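Local coordinates for protein ribonuclease J (Methanolobus psychrophilus R15, PDB 5HAB) that probably degrades RNA from one end as a metal-dependent exoribonuclease of the beta-CASP branch of the metallo-beta-lactamase superfamily, at residues Glu77-Met81 and Gly82-Asp86; Ile110-Ile113 and Pro114-His118; Ile124-Thr127 and Pro128-Ala132. The protein carries 1 engineered substitution. All blocks are in the same frame, centred on the assembly; numbering follows the deposited sequence.

Contact 1. Residues Glu77-Met81 and Gly82-Asp86; sequences ELIEM and GAIPD
The last turn of helix 75-81 and the loop that leaves it meet here in a local contact at a helix C-terminus, where L78 and I79 pack against I84, six and five residues further on. G82 ends the helix: its phi of +47° turns the chain out of helical geometry, and its N-H still faces L78 O, although that hydrogen bond is modelled so short that its length is doubtful. A cis peptide bond between G82 and A83 then turns the loop back along the helix end, with A83 CB 3.9 Å from M81 CB. This reversal lies in the connection from strand 49-53 to strand 96-102, neighbours in the mixed sheet of the metallo-beta-lactamase fold. I84 sends its CG1 branch between its own backbone N and carbonyl carbon (chi1 69°). The I84 and I79 side chains cross at about a right angle, CG1 to CG1 3.6 Å, while I84 CD1 lies 3.6 Å from L78 CB. On the outer flank the methyl I79 CG2 rests on the carboxylate carbon D86 CG at 3.6 Å; D86 OD1 is hydrogen-bonded to T88 OG1. L116 and A112 lie against I84, and K115 against L78.

Contact 2. Residues Ile110-Ile113 and Pro114-His118; sequences IGAI and PKLAH
A112 and K115 are joined through the backbone: A112 O accepts K115 N at 3.0 Å and also L116 N at 3.1 Å. The two donors approach differently. K115 N stands well above the carbonyl plane, 58° out of it, whereas L116 N comes almost head-on to the C=O bond (170°). The next carbonyl, I113 O, takes A117 N at 3.0 Å, with a weak second bond from L116 N. Three- and four-residue spacings are thus mixed in a single short turn, which P114 enters without an N-H of its own. Side chains add little across the turn: I113 CG2, anti to its backbone N, reaches to 4.0 Å from A117 CB, and A112 CB lies 4.4 Å from L116 CD1. Just before, a type I turn from I110 to I113 closes with I113 N bonded to I110 O (3.1 Å). Further out, C102 and I138 cover I113, while a backbone hydrogen bond with M55 holds A112. K115 O accepts the hydroxyl of S75, and A117 O the amide of N148. Residues 110-118 directly follow the His-x-His-x-Asp-His motif, whose last residues lie on helix 107-110 and whose second histidine is an engineered alanine here; in metallo-beta-lactamase enzymes this motif supplies metal ligands.

Contact 3. Residues Ile124-Thr127 and Pro128-Ala132; sequences IIAT and PYTTA
T127 and T131 meet where strand 124-126 turns into helix 128-138, and their backbone hydrogen bond is nearly straight: T131 N reaches T127 O at 2.6 Å with an N-H...O angle of 167°. T127 occupies the N-cap position. Its hydroxyl, placed between the backbone N and the carbonyl carbon (chi1 60°), is hydrogen-bonded to D178 O; T130 OG1 approaches T127 OG1 to 2.5 Å, a doubtfully short separation whose bonding is not settled. Alongside the polar groups the packing is close and apolar. A126 CB sits 3.6 Å from T131 CG2 and 3.7 Å from T130 CG2, so two threonine methyls from the first helical turn cover a single alanine of the strand. The T130 methyl arrives there because CG2 lies anti to its own N, leaving OG1 to turn toward T127. More open are P128, its ring against D178 and Y307, and A132, both partly exposed; Y129 is buried, its OH bonded to Y298 O. The strand and helix axes run 138° apart, 7.6 Å at their closest, at the start of the beta-alpha-beta unit that continues to strand 150-152. T130, facing the strand, and T131 each put a methyl into the apolar seam and keep the hydroxyl among polar atoms of the helix N-terminus, T131 OG1 bonding to P128 O at a doubtfully short length.

Contacts 1, 2 and 3 follow one another along the chain, each a local turn at the end of a helix. Contact 3 is the buried one; contacts 1 and 2 are only partly so. Contact 2 stands between the others: its helix 113-116 also packs on the loop of contact 1, and strand 124-126 of contact 3 comes next in the chain, I124 CD1 reaching I113 and A117. Contacts 1 and 3 stay about 13 Å apart at their nearest atoms. Their chemistry differs accordingly. Apolar side chains dominate 77-86, backbone carbonyls shared among amides dominate 110-118, and threonine hydroxyls combine with methyls at 124-132. All three lie about 8 to 9 Å from the bound RNA at their nearest atoms.

Contact 1. Residues Glu77-Met81 and Gly82-Asp86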
loop_
_atom_site.group_PDB
_atom_site.type_symbol
_atom_site.label_atom_id
_atom_site.label_comp_id
_atom_site.label_asym_id
_atom_site.label_seq_id
_atom_site.Cartn_x
_atom_site.Cartn_y
_atom_site.Cartn_z
ATOM N N GLU B 77 -3.176 -5.239 36.053
ATOM C CA GLU B 77 -3.939 -5.843 34.973
ATOM C C GLU B 77 -3.726 -5.017 33.709
ATOM O O GLU B 77 -3.565 -5.555 32.610
ATOM C CB GLU B 77 -5.420 -5.919 35.343
ATOM C CG GLU B 77 -6.340 -6.361 34.223
ATOM C CD GLU B 77 -7.782 -6.489 34.682
ATOM O OE1 GLU B 77 -8.637 -6.893 33.865
ATOM O OE2 GLU B 77 -8.064 -6.177 35.861
ATOM N N LEU B 78 -3.684 -3.703 33.889
ATOM C CA LEU B 78 -3.393 -2.791 32.801
ATOM C C LEU B 78 -1.980 -3.020 32.274
ATOM O O LEU B 78 -1.742 -2.922 31.080
ATOM C CB LEU B 78 -3.564 -1.345 33.255
ATOM C CG LEU B 78 -4.995 -0.841 33.433
ATOM C CD1 LEU B 78 -4.980 0.506 34.126
ATOM C CD2 LEU B 78 -5.696 -0.737 32.089
ATOM N N ILE B 79 -1.046 -3.347 33.161
ATOM C CA ILE B 79 0.321 -3.622 32.741
ATOM C C ILE B 79 0.365 -4.915 31.935
ATOM O O ILE B 79 1.044 -4.986 30.908
ATOM C CB ILE B 79 1.278 -3.689 33.939
ATOM C CG1 ILE B 79 1.455 -2.303 34.554
ATOM C CG2 ILE B 79 2.629 -4.221 33.509
ATOM C CD1 ILE B 79 2.350 -2.292 35.768
ATOM N N GLU B 80 -0.367 -5.929 32.391
ATOM C CA GLU B 80 -0.449 -7.198 31.663
ATOM C C GLU B 80 -1.065 -7.001 30.276
ATOM O O GLU B 80 -0.688 -7.685 29.327
ATOM C CB GLU B 80 -1.249 -8.237 32.454
ATOM C CG GLU B 80 -0.589 -8.675 33.760
ATOM C CD GLU B 80 -1.464 -9.618 34.577
ATOM O OE1 GLU B 80 -2.400 -10.215 34.004
ATOM O OE2 GLU B 80 -1.216 -9.762 35.795
ATOM N N MET B 81 -2.012 -6.072 30.160
ATOM C CA MET B 81 -2.502 -5.671 28.844
ATOM C C MET B 81 -1.485 -4.739 28.180
ATOM O O MET B 81 -1.155 -4.902 27.008
ATOM C CB MET B 81 -3.854 -4.961 28.944
ATOM C CG MET B 81 -4.900 -5.690 29.765
ATOM S SD MET B 81 -6.540 -4.977 29.543
ATOM C CE MET B 81 -6.157 -3.231 29.509
ATOM N N GLY B 82 -1.019 -3.756 28.952
ATOM C CA GLY B 82 -0.044 -2.762 28.524
ATOM C C GLY B 82 -0.305 -2.108 27.182
ATOM O O GLY B 82 0.368 -2.510 26.234
ATOM N N ALA B 83 -1.217 -1.138 27.016
ATOM C CA ALA B 83 -2.018 -0.344 27.983
ATOM C C ALA B 83 -1.201 0.657 28.806
ATOM O O ALA B 83 -1.214 1.845 28.482
ATOM C CB ALA B 83 -2.857 -1.221 28.889
ATOM N N ILE B 84 -0.538 0.239 29.881
ATOM C CA ILE B 84 0.275 1.209 30.629
ATOM C C ILE B 84 1.689 0.676 30.839
ATOM O O ILE B 84 1.911 -0.533 30.768
ATOM C CB ILE B 84 -0.374 1.598 31.984
ATOM C CG1 ILE B 84 -0.357 0.426 32.966
ATOM C CG2 ILE B 84 -1.779 2.148 31.768
ATOM C CD1 ILE B 84 -0.830 0.806 34.359
ATOM N N PRO B 85 2.652 1.578 31.099
ATOM C CA PRO B 85 4.043 1.126 31.179
ATOM C C PRO B 85 4.307 0.199 32.355
ATOM O O PRO B 85 3.757 0.388 33.436
ATOM C CB PRO B 85 4.838 2.435 31.320
ATOM C CG PRO B 85 3.848 3.479 31.621
ATOM C CD PRO B 85 2.549 3.046 31.083
ATOM N N ASP B 86 5.141 -0.807 32.118
ATOM C CA ASP B 86 5.527 -1.761 33.145
ATOM C C ASP B 86 6.623 -1.162 34.009
ATOM O O ASP B 86 7.805 -1.373 33.754
ATOM C CB ASP B 86 6.007 -3.059 32.506
ATOM C CG ASP B 86 6.261 -4.151 33.518
ATOM O OD1 ASP B 86 6.156 -3.892 34.735
ATOM O OD2 ASP B 86 6.571 -5.278 33.089
#

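Contact 2. Residues Ile110-Ile113 and Pro114-His118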
loop_
_atom_site.group_PDB
_atom_site.type_symbol
_atom_site.label_atom_id
_atom_site.label_comp_id
_atom_site.label_asym_id
_atom_site.label_seq_id
_atom_site.Cartn_x
_atom_site.Cartn_y
_atom_site.Cartn_z
ATOM N N ILE B 110 0.014 11.559 30.189
ATOM C CA ILE B 110 -0.527 11.566 31.548
ATOM C C ILE B 110 -1.616 10.525 31.755
ATOM O O ILE B 110 -2.176 10.431 32.842
ATOM C CB ILE B 110 -1.064 12.958 31.944
ATOM C CG1 ILE B 110 -2.342 13.292 31.169
ATOM C CG2 ILE B 110 0.008 14.022 31.766
ATOM C CD1 ILE B 110 -3.109 14.465 31.746
ATOM N N GLY B 111 -1.906 9.736 30.727
ATOM C CA GLY B 111 -2.979 8.757 30.810
ATOM C C GLY B 111 -2.831 7.695 31.889
ATOM O O GLY B 111 -3.826 7.139 32.352
ATOM N N ALA B 112 -1.596 7.414 32.297
ATOM C CA ALA B 112 -1.342 6.405 33.324
ATOM C C ALA B 112 -0.967 7.028 34.672
ATOM O O ALA B 112 -0.689 6.303 35.626
ATOM C CB ALA B 112 -0.252 5.444 32.873
ATOM N N ILE B 113 -0.926 8.360 34.737
ATOM C CA ILE B 113 -0.660 9.063 35.997
ATOM C C ILE B 113 -1.523 8.532 37.158
ATOM O O ILE B 113 -0.970 8.138 38.188
ATOM C CB ILE B 113 -0.834 10.593 35.838
ATOM C CG1 ILE B 113 0.348 11.200 35.078
ATOM C CG2 ILE B 113 -0.982 11.259 37.197
ATOM C CD1 ILE B 113 1.644 11.181 35.850
ATOM N N PRO B 114 -2.864 8.469 36.987
ATOM C CA PRO B 114 -3.696 8.018 38.110
ATOM C C PRO B 114 -3.493 6.564 38.511
ATOM O O PRO B 114 -4.059 6.129 39.512
ATOM C CB PRO B 114 -5.129 8.212 37.589
ATOM C CG PRO B 114 -5.010 9.122 36.434
ATOM C CD PRO B 114 -3.699 8.807 35.820
ATOM N N LYS B 115 -2.713 5.816 37.743
ATOM C CA LYS B 115 -2.563 4.396 38.017
ATOM C C LYS B 115 -1.201 4.043 38.619
ATOM O O LYS B 115 -1.079 3.056 39.345
ATOM C CB LYS B 115 -2.794 3.595 36.733
ATOM C CG LYS B 115 -4.257 3.251 36.485
ATOM C CD LYS B 115 -4.959 2.871 37.779
ATOM C CE LYS B 115 -6.466 2.832 37.608
ATOM N NZ LYS B 115 -6.896 1.694 36.754
ATOM N N LEU B 116 -0.183 4.848 38.330
ATOM C CA LEU B 116 1.171 4.522 38.766
ATOM C C LEU B 116 1.818 5.622 39.616
ATOM O O LEU B 116 2.735 5.341 40.390
ATOM C CB LEU B 116 2.064 4.226 37.555
ATOM C CG LEU B 116 1.663 3.118 36.583
ATOM C CD1 LEU B 116 2.563 3.151 35.360
ATOM C CD2 LEU B 116 1.724 1.761 37.252
ATOM N N ALA B 117 1.374 6.868 39.459
ATOM C CA ALA B 117 2.058 7.979 40.123
ATOM C C ALA B 117 1.961 7.910 41.654
ATOM O O ALA B 117 2.883 8.330 42.357
ATOM C CB ALA B 117 1.514 9.302 39.633
ATOM N N HIS B 118 0.864 7.359 42.164
ATOM C CA HIS B 118 0.602 7.377 43.603
ATOM C C HIS B 118 1.522 6.443 44.387
ATOM O O HIS B 118 1.526 6.463 45.616
ATOM C CB HIS B 118 -0.862 7.022 43.892
ATOM C CG HIS B 118 -1.246 5.636 43.480
ATOM N ND1 HIS B 118 -0.869 4.517 44.189
ATOM C CD2 HIS B 118 -1.992 5.189 42.441
ATOM C CE1 HIS B 118 -1.353 3.439 43.597
ATOM N NE2 HIS B 118 -2.039 3.819 42.535
#

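Contact 3. Residues Ile124-Thr127 and Pro128-Ala132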
loop_
_atom_site.group_PDB
_atom_site.type_symbol
_atom_site.label_atom_id
_atom_site.label_comp_id
_atom_site.label_asym_id
_atom_site.label_seq_id
_atom_site.Cartn_x
_atom_site.Cartn_y
_atom_site.Cartn_z
ATOM N N ILE B 124 4.585 15.908 41.178
ATOM C CA ILE B 124 4.468 15.932 39.728
ATOM C C ILE B 124 4.744 17.343 39.236
ATOM O O ILE B 124 4.101 18.283 39.680
ATOM C CB ILE B 124 3.083 15.453 39.282
ATOM C CG1 ILE B 124 2.871 13.995 39.692
ATOM C CG2 ILE B 124 2.923 15.626 37.781
ATOM C CD1 ILE B 124 1.467 13.493 39.456
ATOM N N ILE B 125 5.699 17.501 38.327
ATOM C CA ILE B 125 6.053 18.831 37.848
ATOM C C ILE B 125 5.551 19.000 36.421
ATOM O O ILE B 125 5.780 18.138 35.568
ATOM C CB ILE B 125 7.563 19.076 37.923
ATOM C CG1 ILE B 125 8.093 18.757 39.322
ATOM C CG2 ILE B 125 7.884 20.514 37.538
ATOM C CD1 ILE B 125 9.604 18.667 39.389
ATOM N N ALA B 126 4.857 20.102 36.160
ATOM C CA ALA B 126 4.261 20.300 34.842
ATOM C C ALA B 126 3.902 21.758 34.584
ATOM O O ALA B 126 3.979 22.596 35.480
ATOM C CB ALA B 126 3.025 19.418 34.688
ATOM N N THR B 127 3.529 22.058 33.345
ATOM C CA THR B 127 3.076 23.394 32.985
ATOM C C THR B 127 1.680 23.645 33.552
ATOM O O THR B 127 0.939 22.691 33.799
ATOM C CB THR B 127 3.057 23.580 31.456
ATOM O OG1 THR B 127 2.163 22.623 30.870
ATOM C CG2 THR B 127 4.454 23.415 30.880
ATOM N N PRO B 128 1.314 24.926 33.746
ATOM C CA PRO B 128 0.006 25.315 34.289
ATOM C C PRO B 128 -1.176 24.558 33.689
ATOM O O PRO B 128 -1.966 23.981 34.441
ATOM C CB PRO B 128 -0.072 26.802 33.945
ATOM C CG PRO B 128 1.343 27.257 34.052
ATOM C CD PRO B 128 2.196 26.099 33.578
ATOM N N TYR B 129 -1.292 24.551 32.365
ATOM C CA TYR B 129 -2.394 23.847 31.718
ATOM C C TYR B 129 -2.333 22.348 32.013
ATOM O O TYR B 129 -3.336 21.725 32.394
ATOM C CB TYR B 129 -2.377 24.097 30.207
ATOM C CG TYR B 129 -3.566 23.503 29.485
ATOM C CD1 TYR B 129 -4.856 23.949 29.746
ATOM C CD2 TYR B 129 -3.401 22.497 28.544
ATOM C CE1 TYR B 129 -5.946 23.406 29.093
ATOM C CE2 TYR B 129 -4.486 21.952 27.882
ATOM C CZ TYR B 129 -5.756 22.408 28.161
ATOM O OH TYR B 129 -6.841 21.864 27.508
ATOM N N THR B 130 -1.141 21.783 31.847
ATOM C CA THR B 130 -0.911 20.374 32.136
ATOM C C THR B 130 -1.250 20.047 33.583
ATOM O O THR B 130 -1.927 19.052 33.857
ATOM C CB THR B 130 0.548 19.970 31.881
ATOM O OG1 THR B 130 0.965 20.447 30.598
ATOM C CG2 THR B 130 0.692 18.461 31.939
ATOM N N THR B 131 -0.778 20.887 34.501
ATOM C CA THR B 131 -1.053 20.684 35.921
ATOM C C THR B 131 -2.548 20.683 36.172
ATOM O O THR B 131 -3.050 19.851 36.917
ATOM C CB THR B 131 -0.415 21.773 36.809
ATOM O OG1 THR B 131 -0.921 23.056 36.425
ATOM C CG2 THR B 131 1.105 21.768 36.691
ATOM N N ALA B 132 -3.257 21.611 35.538
ATOM C CA ALA B 132 -4.705 21.676 35.678
ATOM C C ALA B 132 -5.358 20.378 35.209
ATOM O O ALA B 132 -6.247 19.855 35.878
ATOM C CB ALA B 132 -5.267 22.861 34.912
#